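PDB 5HBA: uncharacterized protein from Danio rerio, which probably serves as the A chain of complement C1q, whose globular heads recognise targets such as antibody complexes in innate immunity. Local coordinates for residues L9-S14 / P119-A124; Q17-V22 / W105-A110; G40-K45 / L96-G101; V53-S58 / V89-A94; K67-P72 / G101-I106. All coordinates share one frame; numbering follows the deposited sequence.

The contacts lie within one C1q domain, an all-beta, two-sheet sandwich that assembles as a trimer. Contact 1, outermost along the chain, ties strand 5-10 to strand 120-133; contact 2 is nested inside it, their centres about 11 Å apart. Contact 4, nested inside contacts 1, 2 and 3, pairs strands 48-59 and 87-98 in the sheet of contact 1 and touches both other subunits; contact 1 touches the second, contact 3 the third. Contacts 2 and 5 share strand 103-109 of the second sheet. Contact 3, about 6 Å from contact 5 between centres, links the two sheets; contact 5 alternates with contacts 3 and 4 in sequence. Ile-106 packs on Phe-54, joining the sheets in a common core.

Contact 1: residues L9-S14 / P119-A124; sequences LRNETS and PKRLYA. With SO4 (sulfate ion), chain D.
Backbone hydrogen bonds join strand 5-10 to strand 120-133 at one antiparallel hydrogen-bonded pair: Arg-10 N donates to Ala-124 O at 2.7 Å, and Ala-124 N returns a bond to a lone pair of Arg-10 O. Past this pair water takes over, one molecule accepting from both Arg-10 NE and Leu-122 N. Among the polar side chains, Arg-10 has CG anti to the backbone N (chi1 -180°) and is extended from CG to NE, the guanidinium then turned by chi4 of 94°. It passes CD 3.1 Å from Leu-122 O, sends NH2 to Ser-14 O at 2.9 Å, and gives NH1 to Thr-23 O. Glu-12 lays its carboxylate carbon over one guanidinium face, a long ion pair of charge alone. Arg-121, bent at chi3 (53°), binds Glu-12 O weakly through NE and NH2. A sulfate, probably from the crystallisation liquor, takes hydrogen bonds from Thr-13 N and Ser-14 N. Apolar Leu-9 CD1 lies obliquely against Tyr-123 CE1 at 3.8 Å; Leu-76 of the second subunit packs on both. An alanine at Arg-10 would lose the bonds to Ser-14 and Thr-23 and probably loosen residues 11-14. Where direct pairing of the segments has ended, water and the Arg-10 guanidinium, with weaker help from Arg-121, engage the backbone carbonyls.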
# COMPACT_ATOMS: atom_id res chain seq x y z
N LEU A 9 13.94 6.21 0.65
CA LEU A 9 13.33 7.14 1.58
C LEU A 9 13.73 8.59 1.30
O LEU A 9 14.89 8.89 0.99
CB LEU A 9 13.73 6.76 3.02
CG LEU A 9 13.51 7.75 4.18
CD1 LEU A 9 12.04 7.99 4.48
CD2 LEU A 9 14.24 7.26 5.42
N ARG A 10 12.76 9.49 1.39
CA ARG A 10 13.05 10.91 1.31
C ARG A 10 12.68 11.53 2.64
O ARG A 10 11.51 11.50 3.03
CB ARG A 10 12.22 11.59 0.21
CG ARG A 10 12.52 13.09 0.12
CD ARG A 10 11.58 13.84 -0.82
NE ARG A 10 11.87 15.27 -0.78
CZ ARG A 10 12.68 15.90 -1.63
NH1 ARG A 10 13.27 15.22 -2.61
NH2 ARG A 10 12.89 17.21 -1.51
N ASN A 11 13.68 12.06 3.35
CA ASN A 11 13.48 12.75 4.62
C ASN A 11 14.49 13.88 4.72
O ASN A 11 15.61 13.68 5.18
CB ASN A 11 13.63 11.80 5.81
CG ASN A 11 13.21 12.44 7.13
OD1 ASN A 11 12.39 13.35 7.16
ND2 ASN A 11 13.77 11.96 8.23
N GLU A 12 14.09 15.07 4.28
CA GLU A 12 15.02 16.20 4.15
C GLU A 12 14.30 17.54 4.22
O GLU A 12 13.06 17.61 4.11
CB GLU A 12 15.82 16.08 2.84
CG GLU A 12 14.96 15.78 1.62
CD GLU A 12 15.77 15.57 0.34
OE1 GLU A 12 16.29 16.56 -0.21
OE2 GLU A 12 15.88 14.41 -0.12
N THR A 13 15.08 18.60 4.40
CA THR A 13 14.55 19.96 4.54
C THR A 13 14.18 20.53 3.17
O THR A 13 13.29 21.37 3.06
CB THR A 13 15.57 20.89 5.27
OG1 THR A 13 15.91 20.31 6.54
CG2 THR A 13 14.99 22.29 5.50
N SER A 14 14.86 20.07 2.12
CA SER A 14 14.62 20.62 0.78
C SER A 14 13.19 20.37 0.30
O SER A 14 12.62 19.30 0.52
CB SER A 14 15.58 20.00 -0.24
OG SER A 14 16.93 20.28 0.11
N PRO A 119 6.79 24.98 -3.93
CA PRO A 119 6.86 23.55 -3.60
C PRO A 119 7.01 23.37 -2.09
O PRO A 119 7.37 24.32 -1.40
CB PRO A 119 8.12 23.09 -4.32
CG PRO A 119 8.93 24.33 -4.55
CD PRO A 119 7.93 25.43 -4.75
N LYS A 120 6.71 22.18 -1.56
CA LYS A 120 6.83 21.97 -0.12
C LYS A 120 7.70 20.78 0.20
O LYS A 120 7.98 19.94 -0.66
CB LYS A 120 5.46 21.72 0.54
CG LYS A 120 4.29 22.49 -0.01
CD LYS A 120 3.01 22.00 0.70
CE LYS A 120 1.82 21.93 -0.25
NZ LYS A 120 0.67 21.15 0.34
N ARG A 121 8.11 20.70 1.47
CA ARG A 121 8.82 19.53 1.96
C ARG A 121 7.96 18.30 1.75
O ARG A 121 6.71 18.39 1.77
CB ARG A 121 9.14 19.65 3.45
CG ARG A 121 10.09 20.78 3.82
CD ARG A 121 10.51 20.66 5.29
NE ARG A 121 11.04 19.32 5.57
CZ ARG A 121 11.51 18.91 6.75
NH1 ARG A 121 11.53 19.74 7.79
NH2 ARG A 121 11.97 17.67 6.89
N LEU A 122 8.60 17.16 1.55
CA LEU A 122 7.86 15.93 1.30
C LEU A 122 8.56 14.73 1.91
O LEU A 122 9.71 14.44 1.58
CB LEU A 122 7.67 15.71 -0.20
CG LEU A 122 7.03 14.40 -0.67
CD1 LEU A 122 5.51 14.41 -0.44
CD2 LEU A 122 7.35 14.16 -2.15
N TYR A 123 7.86 14.03 2.79
CA TYR A 123 8.35 12.78 3.34
C TYR A 123 7.84 11.68 2.42
O TYR A 123 6.65 11.67 2.09
CB TYR A 123 7.80 12.58 4.74
CG TYR A 123 8.18 11.28 5.41
CD1 TYR A 123 9.40 11.14 6.07
CD2 TYR A 123 7.30 10.20 5.42
CE1 TYR A 123 9.74 9.95 6.71
CE2 TYR A 123 7.63 9.01 6.05
CZ TYR A 123 8.85 8.90 6.69
OH TYR A 123 9.18 7.72 7.31
N ALA A 124 8.71 10.79 1.97
CA ALA A 124 8.26 9.75 1.05
C ALA A 124 9.03 8.45 1.17
O ALA A 124 10.26 8.46 1.26
CB ALA A 124 8.29 10.28 -0.40
S SO4 D . 18.70 18.77 3.86
O1 SO4 D . 19.78 17.92 3.37
O2 SO4 D . 17.88 19.21 2.74
O3 SO4 D . 17.85 18.01 4.79
O4 SO4 D . 19.23 19.94 4.56
O HOH W 1 11.47 17.16 1.60
O HOH W 2 11.25 15.24 3.72

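Contact 2: residues Q17-V22 / W105-A110; sequences QYKQPV and WIEPFA
Glu-107 points its side chain along the turn formed by residues 17-20, a type II beta turn, and is extended throughout, with CG anti to the backbone N (chi1 -177°). Its CB sits 3.8 Å from Gln-20 O, and CG presses on the backbone at Lys-19 CA, 3.4 Å away. CD lies beside the same Lys-19 backbone, and OE2 is modelled too close to it for anything to rest on that atom. At the tip, OE1 accepts a hydrogen bond from Trp-105 NE1 of its own strand, although its placing too is less certain. The Lys-19 ammonium is not in contact with the carboxylate, and any attraction would probably be weak. An alanine at Glu-107 would remove the acceptor of Trp-105 NE1 and the packing under the turn, and would probably leave both less well fixed.

Two nearly straight backbone bonds hold the loop, Lys-19 N to Pro-108 O at 2.8 Å and Val-22 N to Ile-106 O at 2.7 Å. Just before Val-22, Pro-21 sets CG over the face of the Trp-105 five-membered ring, a CH-pi contact 3.9 Å from its centroid. Val-22 CG2 meets Ile-106 CG1 at 3.6 Å, while the Tyr-18 ring takes Ala-110 CB over one face. The backbones of Glu-107 and Phe-109 are hydrogen-bonded to strand 62-68, so the loop flanks strand 103-109 along its other edge, closing this side of the C1q jelly-roll sandwich.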
# COMPACT_ATOMS: atom_id res chain seq x y z
N GLN A 17 10.19 19.70 -5.74
CA GLN A 17 9.64 20.44 -6.88
C GLN A 17 8.39 19.79 -7.46
O GLN A 17 8.32 18.56 -7.54
CB GLN A 17 10.69 20.52 -7.97
CG GLN A 17 11.89 21.38 -7.63
CD GLN A 17 11.55 22.85 -7.61
OE1 GLN A 17 10.93 23.37 -8.55
NE2 GLN A 17 11.93 23.53 -6.54
N TYR A 18 7.43 20.61 -7.86
CA TYR A 18 6.26 20.11 -8.58
C TYR A 18 6.66 19.66 -9.99
O TYR A 18 7.55 20.26 -10.63
CB TYR A 18 5.18 21.18 -8.68
CG TYR A 18 4.46 21.46 -7.37
CD1 TYR A 18 3.80 20.45 -6.68
CD2 TYR A 18 4.41 22.75 -6.85
CE1 TYR A 18 3.12 20.71 -5.48
CE2 TYR A 18 3.73 23.02 -5.65
CZ TYR A 18 3.09 21.99 -4.98
OH TYR A 18 2.43 22.25 -3.81
N LYS A 19 6.02 18.59 -10.44
CA LYS A 19 6.16 18.08 -11.81
C LYS A 19 7.59 17.68 -12.19
O LYS A 19 7.98 17.77 -13.34
CB LYS A 19 5.56 19.07 -12.82
CG LYS A 19 4.13 19.51 -12.48
CD LYS A 19 3.58 20.52 -13.49
CE LYS A 19 3.35 19.89 -14.87
NZ LYS A 19 2.27 18.86 -14.85
N GLN A 20 8.35 17.25 -11.19
CA GLN A 20 9.66 16.63 -11.40
C GLN A 20 9.68 15.38 -10.54
O GLN A 20 8.97 15.32 -9.52
CB GLN A 20 10.78 17.57 -10.94
CG GLN A 20 10.88 18.85 -11.76
CD GLN A 20 12.12 19.68 -11.43
OE1 GLN A 20 12.75 19.50 -10.39
NE2 GLN A 20 12.47 20.59 -12.33
N PRO A 21 10.50 14.39 -10.92
CA PRO A 21 10.57 13.18 -10.09
C PRO A 21 11.01 13.48 -8.66
O PRO A 21 11.97 14.24 -8.44
CB PRO A 21 11.61 12.32 -10.81
CG PRO A 21 11.50 12.73 -12.24
CD PRO A 21 11.14 14.21 -12.23
N VAL A 22 10.32 12.88 -7.70
CA VAL A 22 10.76 12.98 -6.31
C VAL A 22 12.13 12.34 -6.19
O VAL A 22 12.34 11.21 -6.67
CB VAL A 22 9.81 12.23 -5.36
CG1 VAL A 22 10.33 12.31 -3.90
CG2 VAL A 22 8.40 12.79 -5.46
N TRP A 105 8.57 6.43 -11.72
CA TRP A 105 8.85 7.39 -10.66
C TRP A 105 7.58 7.95 -10.06
O TRP A 105 6.47 7.67 -10.55
CB TRP A 105 9.75 8.52 -11.20
CG TRP A 105 9.09 9.49 -12.18
CD1 TRP A 105 8.61 10.73 -11.88
CD2 TRP A 105 8.89 9.31 -13.60
NE1 TRP A 105 8.10 11.33 -13.01
CE2 TRP A 105 8.27 10.48 -14.09
CE3 TRP A 105 9.18 8.28 -14.51
CZ2 TRP A 105 7.92 10.66 -15.43
CZ3 TRP A 105 8.83 8.45 -15.84
CH2 TRP A 105 8.21 9.63 -16.29
N ILE A 106 7.74 8.79 -9.07
CA ILE A 106 6.71 9.62 -8.55
C ILE A 106 7.08 11.06 -8.62
O ILE A 106 8.18 11.45 -8.58
CB ILE A 106 6.31 9.25 -7.12
CG1 ILE A 106 7.48 9.39 -6.14
CG2 ILE A 106 5.77 7.85 -7.11
CD1 ILE A 106 7.19 9.06 -4.71
N GLU A 107 6.06 11.84 -8.66
CA GLU A 107 5.98 13.24 -9.05
C GLU A 107 4.83 13.93 -8.31
O GLU A 107 3.69 13.43 -8.29
CB GLU A 107 5.88 13.34 -10.59
CG GLU A 107 5.86 14.71 -11.18
CD GLU A 107 5.81 14.66 -12.70
OE1 GLU A 107 5.76 13.55 -13.27
OE2 GLU A 107 5.82 15.74 -13.33
N PRO A 108 5.16 14.97 -7.58
CA PRO A 108 4.10 15.77 -6.96
C PRO A 108 3.51 16.75 -7.96
O PRO A 108 4.19 17.13 -8.92
CB PRO A 108 4.84 16.55 -5.86
CG PRO A 108 6.27 16.01 -5.84
CD PRO A 108 6.51 15.44 -7.20
N PHE A 109 2.25 17.12 -7.74
CA PHE A 109 1.62 18.21 -8.48
C PHE A 109 0.66 18.99 -7.58
O PHE A 109 0.33 18.54 -6.48
CB PHE A 109 0.92 17.71 -9.76
CG PHE A 109 -0.27 16.80 -9.52
CD1 PHE A 109 -0.09 15.46 -9.21
CD2 PHE A 109 -1.57 17.28 -9.70
CE1 PHE A 109 -1.19 14.62 -9.02
CE2 PHE A 109 -2.68 16.45 -9.53
CZ PHE A 109 -2.49 15.12 -9.18
N ALA A 110 0.27 20.19 -8.00
CA ALA A 110 -0.71 20.97 -7.25
C ALA A 110 -2.09 20.67 -7.83
O ALA A 110 -2.49 21.23 -8.86
CB ALA A 110 -0.40 22.45 -7.32
O HOH W 3 10.56 9.16 -7.89

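Contact 3: residues G40-K45 / L96-G101; sequences GYFTCK and LTLLKG
The Phe-42 ring, swung inward with CG anti to the backbone N (chi1 169°), is met obliquely at CE2 by Leu-98 CD1, 3.7 Å away. Around it stand other aromatic groups: the rings of Phe-52 and Tyr-50 are edge-to-face with it, and that of Phe-6 meets it with the planes at about 25°. Leu-98 also touches Phe-52 and Tyr-50, and so brings the end of strand 87-98 into this aromatic cluster.

Next to it Cys-44 turns toward the other segment, SG anti to the backbone N. Both its CB and its SG lie 3.4 Å from Leu-99 O, and SG also reaches Leu-98 CB (4.0 Å). The single hydrogen bond between the segments follows: Gly-101 N donates to Cys-44 O at 2.9 Å, almost straight and in the carbonyl plane. Gly-101 adopts a phi of 92°, at which a CB would be jammed against the carbonyl oxygen of the preceding residue. On the outer side Lys-100 runs its aliphatic chain past the backbone, CE coming 3.4 Å from Lys-45 O. The ammonium of Lys-45 is bonded to the carbonyls of Asn-32 and Asp-33, and Thr-43 OG1 to Lys-103 NZ.

The contact is therefore mainly apolar on its buried side, with one well-aligned backbone bond fixing where the two chain segments, running at about a right angle, come together.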
# COMPACT_ATOMS: atom_id res chain seq x y z
N GLY A 40 15.60 10.12 -8.97
CA GLY A 40 14.26 9.68 -8.60
C GLY A 40 13.68 8.58 -9.47
O GLY A 40 12.51 8.21 -9.31
N TYR A 41 14.48 8.03 -10.39
CA TYR A 41 13.97 7.01 -11.32
C TYR A 41 14.36 5.59 -10.95
O TYR A 41 15.53 5.30 -10.71
CB TYR A 41 14.46 7.23 -12.76
CG TYR A 41 13.99 8.49 -13.46
CD1 TYR A 41 12.64 8.69 -13.75
CD2 TYR A 41 14.90 9.45 -13.88
CE1 TYR A 41 12.21 9.83 -14.39
CE2 TYR A 41 14.49 10.59 -14.53
CZ TYR A 41 13.15 10.78 -14.79
OH TYR A 41 12.73 11.91 -15.44
N PHE A 42 13.37 4.69 -10.97
CA PHE A 42 13.65 3.27 -11.14
C PHE A 42 13.79 3.07 -12.64
O PHE A 42 12.93 3.50 -13.41
CB PHE A 42 12.49 2.42 -10.64
CG PHE A 42 12.59 0.97 -11.02
CD1 PHE A 42 13.30 0.08 -10.23
CD2 PHE A 42 11.97 0.49 -12.17
CE1 PHE A 42 13.40 -1.26 -10.58
CE2 PHE A 42 12.07 -0.85 -12.53
CZ PHE A 42 12.79 -1.72 -11.73
N THR A 43 14.88 2.42 -13.06
CA THR A 43 15.07 2.07 -14.46
C THR A 43 15.14 0.55 -14.60
O THR A 43 16.01 -0.10 -14.04
CB THR A 43 16.37 2.67 -15.04
OG1 THR A 43 16.30 4.10 -14.99
CG2 THR A 43 16.56 2.22 -16.50
N CYS A 44 14.20 -0.00 -15.36
CA CYS A 44 14.12 -1.44 -15.57
C CYS A 44 15.35 -2.01 -16.30
O CYS A 44 15.68 -1.57 -17.41
CB CYS A 44 12.85 -1.76 -16.36
SG CYS A 44 12.55 -3.52 -16.66
N LYS A 45 16.02 -2.97 -15.67
CA LYS A 45 17.06 -3.76 -16.32
C LYS A 45 16.50 -5.13 -16.70
O LYS A 45 16.83 -5.69 -17.75
CB LYS A 45 18.27 -3.96 -15.40
CG LYS A 45 19.13 -2.74 -15.15
CD LYS A 45 20.39 -3.15 -14.38
CE LYS A 45 20.83 -2.09 -13.41
NZ LYS A 45 21.63 -2.69 -12.32
N LEU A 96 2.69 -3.11 -12.77
CA LEU A 96 3.02 -2.63 -14.11
C LEU A 96 3.90 -3.61 -14.89
O LEU A 96 4.77 -4.26 -14.31
CB LEU A 96 3.77 -1.29 -14.01
CG LEU A 96 3.09 -0.14 -13.26
CD1 LEU A 96 4.01 1.08 -13.21
CD2 LEU A 96 1.77 0.21 -13.92
N THR A 97 3.67 -3.68 -16.20
CA THR A 97 4.52 -4.45 -17.10
C THR A 97 5.55 -3.51 -17.69
O THR A 97 5.19 -2.50 -18.29
CB THR A 97 3.70 -5.05 -18.26
OG1 THR A 97 2.58 -5.77 -17.74
CG2 THR A 97 4.55 -5.99 -19.10
N LEU A 98 6.84 -3.84 -17.53
CA LEU A 98 7.89 -2.94 -17.99
C LEU A 98 8.83 -3.61 -19.00
O LEU A 98 9.12 -4.80 -18.90
CB LEU A 98 8.70 -2.42 -16.80
CG LEU A 98 7.97 -1.70 -15.66
CD1 LEU A 98 8.96 -1.38 -14.55
CD2 LEU A 98 7.31 -0.43 -16.17
N LEU A 99 9.31 -2.82 -19.96
CA LEU A 99 10.34 -3.29 -20.89
C LEU A 99 11.69 -2.77 -20.42
O LEU A 99 11.75 -1.87 -19.58
CB LEU A 99 10.06 -2.80 -22.31
CG LEU A 99 8.73 -3.30 -22.87
CD1 LEU A 99 8.48 -2.84 -24.30
CD2 LEU A 99 8.72 -4.81 -22.78
N LYS A 100 12.77 -3.32 -20.97
CA LYS A 100 14.12 -2.89 -20.58
C LYS A 100 14.28 -1.42 -20.92
O LYS A 100 13.92 -0.99 -22.02
CB LYS A 100 15.18 -3.73 -21.30
CG LYS A 100 16.59 -3.62 -20.68
CD LYS A 100 17.55 -4.60 -21.36
CE LYS A 100 18.74 -4.95 -20.48
NZ LYS A 100 19.67 -3.81 -20.32
N GLY A 101 14.79 -0.64 -19.98
CA GLY A 101 14.94 0.79 -20.17
C GLY A 101 13.77 1.66 -19.71
O GLY A 101 13.95 2.87 -19.53

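Contact 4: residues V53-S58 / V89-A94; sequences VFHASS and VVSGGA
Three side-chain torsions set the character of this strand pair. Phe-54 holds CG in the crowded position between the backbone N and the carbonyl carbon (chi1 67°), which folds its ring across onto the neighbouring strand. His-55 places CG beside the backbone N (chi1 -47°), and its second torsion turns ND1 toward Ser-91, whose OG also stands beside its own backbone N (chi1 -60°).

The ring of Phe-54 lies flat over the backbone, with Gly-92 N 3.6 Å above its plane and over its centre. A CB on Gly-92 would run into Phe-54 CZ, so this close approach of ring to backbone depends on a residue without a side chain. Gly-93 CA lies 4.0 Å from Val-53 CA, where a CB would also clash. On the opposite face of the sheet, Ser-91 OG meets the edge of the imidazole in its plane, 2.8 Å from His-55 ND1, in a hydrogen bond that either group could donate.

Beneath the side chains the strands are antiparallel, with Phe-54 paired to Gly-92 and Ala-56 to Val-90 by two hydrogen bonds each. The shortest of these backbone bonds is Val-90 N to Ala-56 O at 2.8 Å; the longest, Gly-92 N to Phe-54 O, measures 3.3 Å.

Phe-54, Ala-56 and Val-90 look into the sandwich, toward Leu-64 and Phe-78. Ser-91 packs on Ser-91 of both other subunits, and His-55 on Gly-92 of the second. The contact thus joins an apolar core face to a face turned to the trimer centre, where burial would probably disfavour a charged His-55, while the serine bond limits its rotation.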
# COMPACT_ATOMS: atom_id res chain seq x y z
N VAL A 53 4.80 0.80 -5.03
CA VAL A 53 3.93 1.43 -4.03
C VAL A 53 4.70 2.55 -3.34
O VAL A 53 5.92 2.45 -3.13
CB VAL A 53 3.39 0.40 -3.00
CG1 VAL A 53 4.50 -0.10 -2.07
CG2 VAL A 53 2.24 0.98 -2.17
N PHE A 54 4.01 3.64 -3.03
CA PHE A 54 4.63 4.72 -2.28
C PHE A 54 3.77 5.13 -1.08
O PHE A 54 2.55 4.90 -1.07
CB PHE A 54 4.90 5.94 -3.18
CG PHE A 54 3.65 6.60 -3.67
CD1 PHE A 54 3.03 7.59 -2.92
CD2 PHE A 54 3.09 6.24 -4.89
CE1 PHE A 54 1.87 8.19 -3.36
CE2 PHE A 54 1.92 6.84 -5.34
CZ PHE A 54 1.31 7.83 -4.57
N HIS A 55 4.40 5.76 -0.09
CA HIS A 55 3.69 6.31 1.07
C HIS A 55 4.32 7.67 1.35
O HIS A 55 5.54 7.76 1.60
CB HIS A 55 3.84 5.43 2.32
CG HIS A 55 3.59 3.97 2.07
ND1 HIS A 55 2.33 3.43 1.97
CD2 HIS A 55 4.46 2.93 1.94
CE1 HIS A 55 2.42 2.14 1.76
NE2 HIS A 55 3.69 1.80 1.73
N ALA A 56 3.52 8.72 1.32
CA ALA A 56 4.10 10.07 1.36
C ALA A 56 3.23 11.08 2.09
O ALA A 56 2.00 11.01 2.04
CB ALA A 56 4.41 10.55 -0.06
N SER A 57 3.89 12.03 2.76
CA SER A 57 3.19 13.11 3.45
C SER A 57 3.82 14.48 3.25
O SER A 57 5.05 14.62 3.15
CB SER A 57 3.00 12.83 4.95
OG SER A 57 4.16 12.32 5.56
N SER A 58 2.96 15.48 3.22
CA SER A 58 3.36 16.88 3.16
C SER A 58 2.34 17.63 4.02
O SER A 58 1.27 17.09 4.30
CB SER A 58 3.27 17.38 1.72
OG SER A 58 3.57 18.76 1.65
N VAL A 89 -0.84 10.85 5.31
CA VAL A 89 -0.07 9.96 4.44
C VAL A 89 -0.91 9.50 3.27
O VAL A 89 -1.93 8.83 3.46
CB VAL A 89 0.47 8.73 5.21
CG1 VAL A 89 1.18 7.76 4.25
CG2 VAL A 89 1.42 9.18 6.33
N VAL A 90 -0.51 9.88 2.05
CA VAL A 90 -1.15 9.38 0.85
C VAL A 90 -0.36 8.17 0.36
O VAL A 90 0.87 8.21 0.28
CB VAL A 90 -1.13 10.40 -0.30
CG1 VAL A 90 -1.99 9.91 -1.46
CG2 VAL A 90 -1.62 11.74 0.17
N SER A 91 -1.06 7.10 0.02
CA SER A 91 -0.43 5.92 -0.54
C SER A 91 -1.05 5.59 -1.89
O SER A 91 -2.24 5.83 -2.13
CB SER A 91 -0.57 4.73 0.40
OG SER A 91 0.02 5.02 1.64
N GLY A 92 -0.24 5.03 -2.78
CA GLY A 92 -0.70 4.67 -4.11
C GLY A 92 0.29 3.69 -4.70
O GLY A 92 1.38 3.49 -4.16
N GLY A 93 -0.08 3.08 -5.82
CA GLY A 93 0.81 2.12 -6.45
C GLY A 93 0.07 1.27 -7.45
O GLY A 93 -1.16 1.39 -7.60
N ALA A 94 0.81 0.42 -8.15
CA ALA A 94 0.23 -0.37 -9.23
C ALA A 94 1.09 -1.56 -9.59
O ALA A 94 2.28 -1.60 -9.28
CB ALA A 94 0.00 0.51 -10.46

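Contact 5: residues K67-P72 / G101-I106; sequences KSTSAP and GDKVWI
Strands 62-68 and 103-109 run antiparallel here, with Lys-67 and Trp-105 as a hydrogen-bonded pair: Lys-67 N donates almost straight (175°) to Trp-105 O at 2.9 Å, and Trp-105 N answers to Lys-67 O from above the carbonyl plane.

Lys-67 lies across the Trp-105 indole, its CB over the face of the six-membered ring at 3.8 Å from the centroid in a CH-pi contact. CD still follows the ring near CZ2; beyond it the bends at chi3 and chi4 lead the end away, and NZ bonds to Ser-75 OG. At the edge of the same ring Thr-69 CG2 meets CZ3, also at 3.8 Å, so the two side chains fit the indole from its face and its rim.

Thr-69 puts OG1 in the crowded position between its backbone N and carbonyl carbon (chi1 53°), where it accepts a hydrogen bond from Lys-103 N at 2.8 Å. With Thr-69 N bonded to Lys-103 O, one residue engages both the N-H and the carbonyl of its partner. Water joins Thr-69 OG1 to Gly-101 O, and another water links Ala-71 N to Asp-102 OD2. That carboxylate oxygen also takes Leu-99 N, tying the approach to the strand into the preceding turn. Behind it, Ser-68 OG and Ser-70 OG share a 2.7 Å hydrogen bond.

A threonine side chain thus continues the pairing where strand 62-68 gives way to loop, at one end of the antiparallel five-stranded sheet of this C1q jelly-roll domain.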
# COMPACT_ATOMS: atom_id res chain seq x y z
N LYS A 67 4.21 7.54 -12.36
CA LYS A 67 4.39 7.69 -13.81
C LYS A 67 5.40 6.68 -14.36
O LYS A 67 6.23 6.15 -13.62
CB LYS A 67 4.86 9.12 -14.14
CG LYS A 67 3.80 10.22 -13.93
CD LYS A 67 4.26 11.58 -14.46
CE LYS A 67 3.94 11.78 -15.95
NZ LYS A 67 2.47 11.94 -16.20
N SER A 68 5.31 6.40 -15.67
CA SER A 68 6.30 5.55 -16.35
C SER A 68 6.57 6.04 -17.78
O SER A 68 5.74 6.73 -18.37
CB SER A 68 5.82 4.11 -16.44
OG SER A 68 4.80 3.99 -17.42
N THR A 69 7.72 5.66 -18.34
CA THR A 69 7.98 5.90 -19.76
C THR A 69 7.70 4.65 -20.58
O THR A 69 8.14 4.55 -21.72
CB THR A 69 9.43 6.33 -20.04
OG1 THR A 69 10.34 5.39 -19.46
CG2 THR A 69 9.70 7.72 -19.48
N SER A 70 6.99 3.68 -19.99
CA SER A 70 6.62 2.49 -20.74
C SER A 70 5.56 2.85 -21.79
O SER A 70 5.03 3.97 -21.77
CB SER A 70 6.15 1.37 -19.80
OG SER A 70 5.11 1.81 -18.93
N ALA A 71 5.29 1.95 -22.73
CA ALA A 71 4.24 2.20 -23.72
C ALA A 71 3.17 1.11 -23.66
O ALA A 71 3.50 -0.08 -23.73
CB ALA A 71 4.81 2.33 -25.12
N PRO A 72 1.90 1.50 -23.50
CA PRO A 72 1.42 2.88 -23.32
C PRO A 72 1.82 3.40 -21.94
O PRO A 72 2.04 2.60 -21.02
CB PRO A 72 -0.10 2.74 -23.44
CG PRO A 72 -0.39 1.32 -23.06
CD PRO A 72 0.80 0.52 -23.50
N GLY A 101 14.79 -0.64 -19.98
CA GLY A 101 14.94 0.79 -20.17
C GLY A 101 13.77 1.66 -19.71
O GLY A 101 13.95 2.87 -19.53
N ASP A 102 12.59 1.08 -19.53
CA ASP A 102 11.44 1.85 -19.03
C ASP A 102 11.76 2.44 -17.66
O ASP A 102 12.42 1.81 -16.84
CB ASP A 102 10.17 0.99 -18.93
CG ASP A 102 9.61 0.60 -20.27
OD1 ASP A 102 10.03 1.18 -21.29
OD2 ASP A 102 8.74 -0.30 -20.30
N LYS A 103 11.28 3.66 -17.42
CA LYS A 103 11.53 4.32 -16.13
C LYS A 103 10.22 4.45 -15.36
O LYS A 103 9.16 4.58 -15.96
CB LYS A 103 12.17 5.69 -16.36
CG LYS A 103 13.58 5.59 -16.96
CD LYS A 103 14.20 6.96 -17.20
CE LYS A 103 15.59 6.82 -17.82
NZ LYS A 103 16.61 6.24 -16.88
N VAL A 104 10.30 4.39 -14.03
CA VAL A 104 9.12 4.57 -13.17
C VAL A 104 9.48 5.52 -12.04
O VAL A 104 10.59 5.45 -11.48
CB VAL A 104 8.59 3.23 -12.61
CG1 VAL A 104 7.34 3.46 -11.75
CG2 VAL A 104 8.26 2.26 -13.75
N TRP A 105 8.57 6.43 -11.72
CA TRP A 105 8.85 7.39 -10.66
C TRP A 105 7.58 7.95 -10.06
O TRP A 105 6.47 7.67 -10.55
CB TRP A 105 9.75 8.52 -11.20
CG TRP A 105 9.09 9.49 -12.18
CD1 TRP A 105 8.61 10.73 -11.88
CD2 TRP A 105 8.89 9.31 -13.60
NE1 TRP A 105 8.10 11.33 -13.01
CE2 TRP A 105 8.27 10.48 -14.09
CE3 TRP A 105 9.18 8.28 -14.51
CZ2 TRP A 105 7.92 10.66 -15.43
CZ3 TRP A 105 8.83 8.45 -15.84
CH2 TRP A 105 8.21 9.63 -16.29
N ILE A 106 7.74 8.79 -9.07
CA ILE A 106 6.71 9.62 -8.55
C ILE A 106 7.08 11.06 -8.62
O ILE A 106 8.18 11.45 -8.58
CB ILE A 106 6.31 9.25 -7.12
CG1 ILE A 106 7.48 9.39 -6.14
CG2 ILE A 106 5.77 7.85 -7.11
CD1 ILE A 106 7.19 9.06 -4.71
O HOH W 4 12.71 5.11 -20.60
O HOH W 5 7.37 -0.11 -22.70